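Local coordinates for penicillin-binding protein 1A (Mycobacterium tuberculosis, PDB 5CXW) that builds cell-wall peptidoglycan, polymerising glycan strands with one domain and cross-linking their stem peptides with the penicillin-sensitive transpeptidase domain, the part held here, at residues A[130-135]-A[150-155]; A[118-123]-A[136-141]; A[98-103]-A[289-294]. All blocks are in the same frame, centred on the assembly; numbering follows the deposited sequence. Where two conformers were deposited one is given.

Contact 1: A[130-135]-A[150-155]; sequences ITNVEG and SLNTSY. With 35P ((2R,4S)-5,5-dimethyl-2-{(1R)-2-oxo-1-[(phenoxyacetyl)amino]ethyl}-1,3-thiazolidine-4-carboxylic acid), chain C.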
loop_
_atom_site.group_PDB
_atom_site.type_symbol
_atom_site.label_atom_id
_atom_site.label_comp_id
_atom_site.label_asym_id
_atom_site.label_seq_id
_atom_site.Cartn_x
_atom_site.Cartn_y
_atom_site.Cartn_z
ATOM N N ILE A 130 14.951 -10.499 -16.374
ATOM C CA ILE A 130 14.673 -9.415 -15.437
ATOM C C ILE A 130 15.369 -8.164 -15.964
ATOM O O ILE A 130 16.603 -8.136 -16.182
ATOM C CB ILE A 130 15.143 -9.746 -13.971
ATOM C CG1 ILE A 130 14.602 -11.110 -13.537
ATOM C CG2 ILE A 130 14.702 -8.651 -13.037
ATOM C CD1 ILE A 130 13.103 -11.294 -13.670
ATOM N N THR A 131 14.598 -7.097 -16.171
ATOM C CA THR A 131 15.158 -5.862 -16.701
ATOM C C THR A 131 14.467 -4.691 -15.996
ATOM O O THR A 131 13.379 -4.845 -15.397
ATOM C CB THR A 131 14.956 -5.650 -18.234
ATOM O OG1 THR A 131 13.563 -5.720 -18.489
ATOM C CG2 THR A 131 15.549 -6.768 -19.015
ATOM N N ASN A 132 15.071 -3.528 -16.188
ATOM C CA ASN A 132 14.528 -2.280 -15.656
ATOM C C ASN A 132 13.893 -1.487 -16.758
ATOM O O ASN A 132 14.313 -1.590 -17.916
ATOM C CB ASN A 132 15.649 -1.486 -15.030
ATOM C CG ASN A 132 16.334 -2.257 -13.937
ATOM O OD1 ASN A 132 15.688 -3.001 -13.188
ATOM N ND2 ASN A 132 17.620 -2.104 -13.832
ATOM N N VAL A 133 12.859 -0.728 -16.401
ATOM C CA VAL A 133 12.157 0.118 -17.395
ATOM C C VAL A 133 13.156 1.026 -18.110
ATOM O O VAL A 133 14.004 1.654 -17.459
ATOM C CB VAL A 133 11.061 0.979 -16.741
ATOM C CG1 VAL A 133 10.717 2.167 -17.627
ATOM C CG2 VAL A 133 9.823 0.142 -16.458
ATOM N N GLU A 134 13.045 1.062 -19.437
ATOM C CA GLU A 134 13.946 1.801 -20.336
ATOM C C GLU A 134 15.416 1.455 -20.158
ATOM O O GLU A 134 16.269 2.320 -20.374
ATOM C CB GLU A 134 13.734 3.336 -20.215
ATOM C CG GLU A 134 12.349 3.776 -20.708
ATOM C CD GLU A 134 11.828 5.097 -20.121
ATOM O OE1 GLU A 134 10.687 5.439 -20.484
ATOM O OE2 GLU A 134 12.508 5.799 -19.310
ATOM N N GLY A 135 15.706 0.220 -19.730
ATOM C CA GLY A 135 17.068 -0.216 -19.424
ATOM C C GLY A 135 17.854 0.654 -18.451
ATOM O O GLY A 135 19.081 0.627 -18.448
ATOM N N SER A 150 13.679 2.379 -8.403
ATOM C CA SER A 150 12.831 1.211 -8.599
ATOM C C SER A 150 13.434 0.221 -9.587
ATOM O O SER A 150 12.865 -0.092 -10.623
ATOM C CB SER A 150 11.404 1.601 -8.939
ATOM O OG SER A 150 10.564 0.527 -8.502
ATOM N N LEU A 151 14.643 -0.203 -9.237
ATOM C CA LEU A 151 15.346 -1.138 -10.102
ATOM C C LEU A 151 14.926 -2.572 -9.847
ATOM O O LEU A 151 15.232 -3.117 -8.796
ATOM C CB LEU A 151 16.847 -0.947 -9.968
ATOM C CG LEU A 151 17.308 0.504 -10.223
ATOM C CD1 LEU A 151 18.809 0.571 -9.948
ATOM C CD2 LEU A 151 16.964 0.961 -11.592
ATOM N N ASN A 152 14.261 -3.189 -10.810
ATOM C CA ASN A 152 13.822 -4.595 -10.713
ATOM C C ASN A 152 15.014 -5.534 -10.529
ATOM O O ASN A 152 14.950 -6.506 -9.764
ATOM C CB ASN A 152 13.079 -5.027 -11.945
ATOM C CG ASN A 152 11.681 -4.505 -12.018
ATOM O OD1 ASN A 152 11.243 -3.616 -11.268
ATOM N ND2 ASN A 152 10.927 -5.071 -13.010
ATOM N N THR A 153 16.082 -5.277 -11.276
ATOM C CA THR A 153 17.219 -6.207 -11.298
ATOM C C THR A 153 17.856 -6.220 -9.888
ATOM O O THR A 153 18.126 -7.296 -9.300
ATOM C CB THR A 153 18.229 -5.762 -12.341
ATOM O OG1 THR A 153 18.593 -4.421 -12.063
ATOM C CG2 THR A 153 17.680 -5.899 -13.757
ATOM N N SER A 154 18.071 -5.038 -9.319
ATOM C CA SER A 154 18.722 -4.938 -8.017
ATOM C C SER A 154 17.887 -5.607 -6.930
ATOM O O SER A 154 18.409 -6.304 -6.052
ATOM C CB SER A 154 18.844 -3.450 -7.668
ATOM O OG SER A 154 19.575 -2.723 -8.659
ATOM N N TYR A 155 16.571 -5.404 -6.993
ATOM C CA TYR A 155 15.650 -5.964 -5.974
ATOM C C TYR A 155 15.547 -7.496 -6.134
ATOM O O TYR A 155 15.341 -8.197 -5.157
ATOM C CB TYR A 155 14.290 -5.193 -5.908
ATOM C CG TYR A 155 14.485 -4.158 -4.826
ATOM C CD1 TYR A 155 15.252 -3.008 -5.037
ATOM C CD2 TYR A 155 14.034 -4.382 -3.560
ATOM C CE1 TYR A 155 15.553 -2.125 -3.990
ATOM C CE2 TYR A 155 14.311 -3.550 -2.493
ATOM C CZ TYR A 155 15.073 -2.412 -2.697
ATOM O OH TYR A 155 15.413 -1.616 -1.645
HETATM C C24 35P C . 7.648 -4.097 -18.280
HETATM C C23 35P C . 7.062 -4.150 -19.541
HETATM C C22 35P C . 5.925 -3.421 -19.807
HETATM C C21 35P C . 5.349 -2.614 -18.837
HETATM C C20 35P C . 5.913 -2.540 -17.582
HETATM C C19 35P C . 7.086 -3.282 -17.301
HETATM O O1 35P C . 7.714 -3.246 -16.080
HETATM C C2 35P C . 7.332 -2.243 -15.143
HETATM C C3 35P C . 8.342 -2.211 -14.029
HETATM O O18 35P C . 9.491 -2.575 -14.234
HETATM N N4 35P C . 7.872 -1.747 -12.881
HETATM C C5 35P C . 8.729 -1.587 -11.717
HETATM C C6 35P C . 7.863 -1.637 -10.525
HETATM O O17 35P C . 6.633 -1.428 -10.519
HETATM C C8 35P C . 9.540 -0.218 -11.678
HETATM N N7 35P C . 8.694 0.581 -10.838
HETATM S S11 35P C . 9.730 0.690 -13.115
HETATM C C10 35P C . 8.689 2.017 -12.729
HETATM C C12 35P C . 7.807 2.377 -13.924
HETATM C C15 35P C . 9.424 3.270 -12.334
HETATM C C9 35P C . 7.830 1.464 -11.586
HETATM C C13 35P C . 7.154 2.406 -10.640
HETATM O O14 35P C . 7.756 2.635 -9.546
HETATM O O16 35P C . 6.036 2.851 -10.976
HETATM O O HOH W 1 11.734 -7.413 -14.790
HETATM O O HOH W 2 12.338 -1.316 -13.305
#
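Asn132 reaches across to the first turn of helix 152-161 and meets Leu151, Asn152 and Thr153 with its amide. Its chi1 of -58° sets CG beside the backbone N, anti to the carbonyl carbon. From there CG lies 3.6 Å from Thr153 OG1, and the two side chains cross at about a right angle. At the tip, OD1 accepts from Thr153 N at 3.0 Å; the C=O...donor angle of 141°, with the donor in the carbonyl plane, places this bond on a lone pair. The other branch, ND2, donates to Thr153 OG1 at 3.1 Å, with the oxygen close to the amide plane, and also to Glu136 O. Leu151 CD2 lies 3.9 Å from Asn132 ND2.

Asn152 turns toward the bound, ring-opened penicillin V instead. Its ND2 makes a weak bond to O18 of 35P (3.1 Å, N-H...O only 121°) and donates to a water that also accepts from Thr131 N; its OD1 is taken by Lys100 NZ. Ser150 OG receives N7 of 35P at 3.0 Å, while Val133 CG2 lies 3.4 Å from S11. Ser150, Leu151 and Asn152 fit the SxN motif of penicillin-binding transpeptidases, whose Ser150 and Asn152 line the pocket beside Ser97, the probable acylated serine.

The pattern of donors and acceptors defines the amide orientation: OD1 faces an N-H, and ND2 faces two oxygens. Because Thr153 OG1 accepts from ND2, its own proton is left for Ser120 O. The loop 130-135 is thereby tied by two hydrogen bonds from one amide to the helix start that carries Asn152, two residues after Ser150, so Asn132 probably acts as a second-shell residue that helps to position this side of the pocket.

Contact 2: A[118-123]-A[136-141]; sequences VDSSPL and EGCGTC
Ser120 OG sits against the turn 137-139 and is bonded twice: it accepts from Cys138 N at 2.9 Å, with an N-H...O angle of 171°, and donates to Gly139 O at 2.7 Å. A chi1 of 66° holds OG between the backbone N and the carbonyl carbon, near its own backbone N, and Gly139 O accepts from both. Ser120 N donates to Gly139 O at 2.8 Å and nearly along the C=O axis, whereas OG comes from above that carbonyl plane. Cys138 SG lies 3.5 Å from Ser120 OG.

Beyond Ser120 the backbones join as the two-stranded antiparallel sheet 117-119/140-142. Val118 and Cys141 form a hydrogen-bonded pair, with Val118 N to Cys141 O at 3.0 Å and the return bond from Cys141 N to Val118 O. Asp119 and Thr140 are the neighbouring non-hydrogen-bonded pair, and Thr140 CA adds a CA-H...O contact of 3.3 Å to Val118 O.

The next shell fixes both sides. A disulfide links Cys138 SG to Cys141 SG (2.1 Å), closing the turn that presents Gly139 O. On the other segment, Asp119 OD1 accepts from Ser121 N at 3.0 Å in an Asx turn, and OD2 takes Ser121 OG. Further out, Arg157 NH1 of helix 152-161 holds Asp119 O and Ser121 O, while a water bridges Ser120 O and Glu136 O.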
loop_
_atom_site.group_PDB
_atom_site.type_symbol
_atom_site.label_atom_id
_atom_site.label_comp_id
_atom_site.label_asym_id
_atom_site.label_seq_id
_atom_site.Cartn_x
_atom_site.Cartn_y
_atom_site.Cartn_z
ATOM N N VAL A 118 24.485 -3.350 -4.548
ATOM C CA VAL A 118 23.922 -4.395 -5.402
ATOM C C VAL A 118 24.134 -4.058 -6.871
ATOM O O VAL A 118 24.034 -2.892 -7.256
ATOM C CB VAL A 118 22.407 -4.540 -5.175
ATOM C CG1 VAL A 118 21.872 -5.728 -5.947
ATOM C CG2 VAL A 118 22.121 -4.707 -3.704
ATOM N N ASP A 119 24.475 -5.066 -7.690
ATOM C CA ASP A 119 24.617 -4.858 -9.123
ATOM C C ASP A 119 23.223 -4.642 -9.734
ATOM O O ASP A 119 22.307 -5.323 -9.357
ATOM C CB ASP A 119 25.232 -6.121 -9.720
ATOM C CG ASP A 119 25.430 -6.033 -11.231
ATOM O OD1 ASP A 119 25.344 -5.004 -11.847
ATOM O OD2 ASP A 119 25.794 -7.074 -11.801
ATOM N N SER A 120 23.072 -3.652 -10.628
ATOM C CA SER A 120 21.789 -3.406 -11.282
ATOM C C SER A 120 21.690 -3.909 -12.708
ATOM O O SER A 120 20.723 -3.627 -13.402
ATOM C CB SER A 120 21.453 -1.903 -11.251
ATOM O OG SER A 120 22.333 -1.172 -11.999
ATOM N N SER A 121 22.709 -4.646 -13.146
ATOM C CA SER A 121 22.708 -5.110 -14.524
ATOM C C SER A 121 21.582 -6.117 -14.771
ATOM O O SER A 121 21.079 -6.750 -13.817
ATOM C CB SER A 121 24.047 -5.767 -14.853
ATOM O OG SER A 121 24.247 -6.963 -14.159
ATOM N N PRO A 122 21.197 -6.303 -16.035
ATOM C CA PRO A 122 20.146 -7.266 -16.303
ATOM C C PRO A 122 20.568 -8.693 -15.923
ATOM O O PRO A 122 21.775 -9.027 -15.973
ATOM C CB PRO A 122 19.918 -7.185 -17.779
ATOM C CG PRO A 122 20.628 -5.957 -18.278
ATOM C CD PRO A 122 21.589 -5.524 -17.226
ATOM N N LEU A 123 19.566 -9.524 -15.685
ATOM C CA LEU A 123 19.820 -10.948 -15.434
ATOM C C LEU A 123 18.633 -11.776 -15.758
ATOM O O LEU A 123 17.530 -11.274 -15.866
ATOM C CB LEU A 123 20.298 -11.196 -13.997
ATOM C CG LEU A 123 19.282 -11.060 -12.835
ATOM C CD1 LEU A 123 19.813 -11.707 -11.572
ATOM C CD2 LEU A 123 18.803 -9.614 -12.602
ATOM N N GLU A 136 17.156 1.410 -17.628
ATOM C CA GLU A 136 17.746 2.224 -16.551
ATOM C C GLU A 136 18.577 1.323 -15.626
ATOM O O GLU A 136 18.251 0.152 -15.427
ATOM C CB GLU A 136 16.592 2.915 -15.747
ATOM C CG GLU A 136 16.968 3.847 -14.572
ATOM C CD GLU A 136 17.040 5.350 -14.934
ATOM O OE1 GLU A 136 15.972 6.010 -15.068
ATOM O OE2 GLU A 136 18.178 5.887 -15.038
ATOM N N GLY A 137 19.688 1.842 -15.117
ATOM C CA GLY A 137 20.424 1.169 -14.059
ATOM C C GLY A 137 21.281 2.158 -13.312
ATOM O O GLY A 137 21.270 3.351 -13.601
ATOM N N CYS A 138 22.066 1.670 -12.376
ATOM C CA CYS A 138 22.932 2.547 -11.606
ATOM C C CYS A 138 24.353 2.006 -11.598
ATOM O O CYS A 138 25.156 2.457 -10.803
ATOM C CB CYS A 138 22.361 2.654 -10.207
ATOM S SG CYS A 138 22.436 1.092 -9.292
ATOM N N GLY A 139 24.692 1.088 -12.501
ATOM C CA GLY A 139 25.874 0.239 -12.350
ATOM C C GLY A 139 25.699 -0.600 -11.084
ATOM O O GLY A 139 24.844 -1.470 -11.073
ATOM N N THR A 140 26.476 -0.315 -10.047
ATOM C CA THR A 140 26.305 -0.943 -8.717
ATOM C C THR A 140 25.970 0.216 -7.772
ATOM O O THR A 140 26.642 1.233 -7.800
ATOM C CB THR A 140 27.569 -1.679 -8.270
ATOM O OG1 THR A 140 27.775 -2.791 -9.129
ATOM C CG2 THR A 140 27.460 -2.238 -6.887
ATOM N N CYS A 141 24.878 0.108 -7.017
ATOM C CA CYS A 141 24.454 1.191 -6.065
ATOM C C CYS A 141 23.795 0.538 -4.880
ATOM O O CYS A 141 23.434 -0.613 -4.955
ATOM C CB CYS A 141 23.500 2.223 -6.679
ATOM S SG CYS A 141 21.919 1.615 -7.277
HETATM O O HOH W 3 19.863 -2.480 -16.096
#

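Contact 3: A[98-103]-A[289-294]; sequences SFKVFA and AAKTGT. With 35P ((2R,4S)-5,5-dimethyl-2-{(1R)-2-oxo-1-[(phenoxyacetyl)amino]ethyl}-1,3-thiazolidine-4-carboxylic acid), chain C.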
loop_
_atom_site.group_PDB
_atom_site.type_symbol
_atom_site.label_atom_id
_atom_site.label_comp_id
_atom_site.label_asym_id
_atom_site.label_seq_id
_atom_site.Cartn_x
_atom_site.Cartn_y
_atom_site.Cartn_z
ATOM N N SER A 98 5.513 -1.590 -5.756
ATOM C CA SER A 98 5.167 -1.147 -4.413
ATOM C C SER A 98 5.455 -2.252 -3.400
ATOM O O SER A 98 5.566 -1.984 -2.193
ATOM C CB SER A 98 3.736 -0.639 -4.326
ATOM O OG SER A 98 2.769 -1.631 -4.588
ATOM N N PHE A 99 5.603 -3.495 -3.887
ATOM C CA PHE A 99 5.864 -4.609 -3.005
ATOM C C PHE A 99 7.359 -4.696 -2.627
ATOM O O PHE A 99 7.715 -5.434 -1.658
ATOM C CB PHE A 99 5.437 -5.923 -3.650
ATOM C CG PHE A 99 4.759 -6.847 -2.674
ATOM C CD1 PHE A 99 3.505 -6.536 -2.220
ATOM C CD2 PHE A 99 5.372 -7.982 -2.194
ATOM C CE1 PHE A 99 2.871 -7.311 -1.306
ATOM C CE2 PHE A 99 4.702 -8.795 -1.284
ATOM C CZ PHE A 99 3.472 -8.450 -0.837
ATOM N N LYS A 100 8.239 -3.931 -3.309
ATOM C CA LYS A 100 9.655 -4.012 -3.028
ATOM C C LYS A 100 10.006 -3.668 -1.578
ATOM O O LYS A 100 11.053 -4.107 -1.064
ATOM C CB LYS A 100 10.487 -3.074 -3.947
ATOM C CG LYS A 100 10.533 -3.539 -5.381
ATOM C CD LYS A 100 11.251 -2.585 -6.305
ATOM C CE LYS A 100 11.156 -3.134 -7.699
ATOM N NZ LYS A 100 11.660 -2.182 -8.626
ATOM N N VAL A 101 9.206 -2.803 -0.964
ATOM C CA VAL A 101 9.471 -2.355 0.408
ATOM C C VAL A 101 9.518 -3.539 1.331
ATOM O O VAL A 101 10.232 -3.515 2.329
ATOM C CB VAL A 101 8.493 -1.263 0.935
ATOM C CG1 VAL A 101 8.464 -0.097 0.004
ATOM C CG2 VAL A 101 7.112 -1.836 1.221
ATOM N N PHE A 102 8.787 -4.619 1.012
ATOM C CA PHE A 102 8.814 -5.791 1.909
ATOM C C PHE A 102 10.084 -6.596 1.760
ATOM O O PHE A 102 10.525 -7.223 2.734
ATOM C CB PHE A 102 7.533 -6.647 1.720
ATOM C CG PHE A 102 6.317 -5.830 1.919
ATOM C CD1 PHE A 102 6.118 -5.159 3.127
ATOM C CD2 PHE A 102 5.400 -5.642 0.920
ATOM C CE1 PHE A 102 5.021 -4.329 3.316
ATOM C CE2 PHE A 102 4.291 -4.809 1.118
ATOM C CZ PHE A 102 4.110 -4.139 2.314
ATOM N N ALA A 103 10.674 -6.595 0.564
ATOM C CA ALA A 103 12.017 -7.147 0.414
ATOM C C ALA A 103 13.021 -6.350 1.221
ATOM O O ALA A 103 13.964 -6.874 1.811
ATOM C CB ALA A 103 12.449 -7.248 -1.021
ATOM N N ALA A 289 6.796 9.395 3.066
ATOM C CA ALA A 289 7.538 8.215 2.686
ATOM C C ALA A 289 6.640 7.468 1.740
ATOM O O ALA A 289 5.490 7.151 2.108
ATOM C CB ALA A 289 7.835 7.382 3.952
ATOM N N ALA A 290 7.086 7.156 0.527
ATOM C CA ALA A 290 6.210 6.622 -0.491
ATOM C C ALA A 290 6.886 5.664 -1.433
ATOM O O ALA A 290 8.156 5.617 -1.501
ATOM C CB ALA A 290 5.589 7.799 -1.262
ATOM N N LYS A 291 6.085 4.918 -2.176
ATOM C CA LYS A 291 6.618 4.021 -3.203
ATOM C C LYS A 291 5.563 3.844 -4.296
ATOM O O LYS A 291 4.434 3.535 -4.009
ATOM C CB LYS A 291 7.045 2.668 -2.626
ATOM C CG LYS A 291 7.699 1.762 -3.676
ATOM C CD LYS A 291 9.108 2.223 -4.085
ATOM C CE LYS A 291 9.645 1.415 -5.278
ATOM N NZ LYS A 291 9.041 1.837 -6.547
ATOM N N THR A 292 6.000 4.022 -5.535
ATOM C CA THR A 292 5.168 3.801 -6.692
ATOM C C THR A 292 5.253 2.339 -7.153
ATOM O O THR A 292 6.227 1.601 -6.847
ATOM C CB THR A 292 5.632 4.644 -7.878
ATOM O OG1 THR A 292 7.033 4.457 -8.058
ATOM C CG2 THR A 292 5.256 6.137 -7.672
ATOM N N GLY A 293 4.283 1.938 -7.959
ATOM C CA GLY A 293 4.344 0.669 -8.681
ATOM C C GLY A 293 3.666 0.755 -10.024
ATOM O O GLY A 293 2.692 1.471 -10.143
ATOM N N THR A 294 4.153 0.005 -11.009
ATOM C CA THR A 294 3.515 -0.060 -12.321
ATOM C C THR A 294 3.709 -1.491 -12.841
ATOM O O THR A 294 4.834 -1.960 -12.925
ATOM C CB THR A 294 4.167 0.887 -13.323
ATOM O OG1 THR A 294 4.258 2.241 -12.823
ATOM C CG2 THR A 294 3.331 0.897 -14.597
HETATM C C24 35P C . 7.648 -4.097 -18.280
HETATM C C23 35P C . 7.062 -4.150 -19.541
HETATM C C22 35P C . 5.925 -3.421 -19.807
HETATM C C21 35P C . 5.349 -2.614 -18.837
HETATM C C20 35P C . 5.913 -2.540 -17.582
HETATM C C19 35P C . 7.086 -3.282 -17.301
HETATM O O1 35P C . 7.714 -3.246 -16.080
HETATM C C2 35P C . 7.332 -2.243 -15.143
HETATM C C3 35P C . 8.342 -2.211 -14.029
HETATM O O18 35P C . 9.491 -2.575 -14.234
HETATM N N4 35P C . 7.872 -1.747 -12.881
HETATM C C5 35P C . 8.729 -1.587 -11.717
HETATM C C6 35P C . 7.863 -1.637 -10.525
HETATM O O17 35P C . 6.633 -1.428 -10.519
HETATM C C8 35P C . 9.540 -0.218 -11.678
HETATM N N7 35P C . 8.694 0.581 -10.838
HETATM S S11 35P C . 9.730 0.690 -13.115
HETATM C C10 35P C . 8.689 2.017 -12.729
HETATM C C12 35P C . 7.807 2.377 -13.924
HETATM C C15 35P C . 9.424 3.270 -12.334
HETATM C C9 35P C . 7.830 1.464 -11.586
HETATM C C13 35P C . 7.154 2.406 -10.640
HETATM O O14 35P C . 7.756 2.635 -9.546
HETATM O O16 35P C . 6.036 2.851 -10.976
#
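The NZ of Lys291, whose methylenes pack on Ser98 and Val101, is gripped by two oxygens: its neighbour's carbonyl, Thr292 O, at 2.8 Å, and Ser150 OG. The chain is bent to get there. CG stands anti to the backbone N and lies 3.9 Å from Ser98 CA; a chi2 of 72° then turns CD, and a chi4 of 77° turns NZ back toward its own strand. Val101 CG1 meets Lys291 CB at 4.1 Å, the two side chains sliding past each other in opposite directions. Lys100, extended beyond CG, runs to the same hydroxyl of Ser150, which leaves Lys100 NZ and Lys291 NZ 5.2 Å apart.

Farther along the strand, Thr294 binds the ligand through its backbone like an added strand: Thr294 N donates to O17 of 35P at 2.9 Å and 176°, and N4 of 35P donates to Thr294 O at 3.0 Å. The two N-H groups that reach the ligand, Thr294 N on O17 and Ser97 N, are consistent with the oxyanion hole of the family. The carboxylate is met by both threonine hydroxyls, Thr294 OG1 giving O16 a 2.6 Å bond and Thr292 OG1 facing O14. Lys291, Thr292 and Gly293 match the KTG motif, and Lys100 the lysine of SxxK.

The strand 289-296 is outermost in the five-stranded antiparallel sheet, bonded on one side to strand 303-312. Across the contact, helix 100-109 starts beside it, while helix 211-222 covers Ser98, Val101 and Lys291 through Met214 and Tyr218, and helix 165-176 packs behind Phe99 and Phe102.

In the fold
From the N terminus, residues 98-103 come first, at the start of helix 100-109, and find their partner only at 289-294; contact 3 therefore closes a long loop that encloses the other two contacts. Within it the order is 118-123, 130-135, 136-141, 150-155, so contacts 1 and 2 cross: contact 2 closes a short loop between 123 and 136, contact 1 another between 135 and 150. Contact 1 includes the start of helix 152-161, and contact 2 packs on it. Contacts 1 and 3 touch through Ser150 and both border 35P. Contacts 2 and 3 do not touch; contact 1 links the helical region to the edge strand 289-296 of the main sheet.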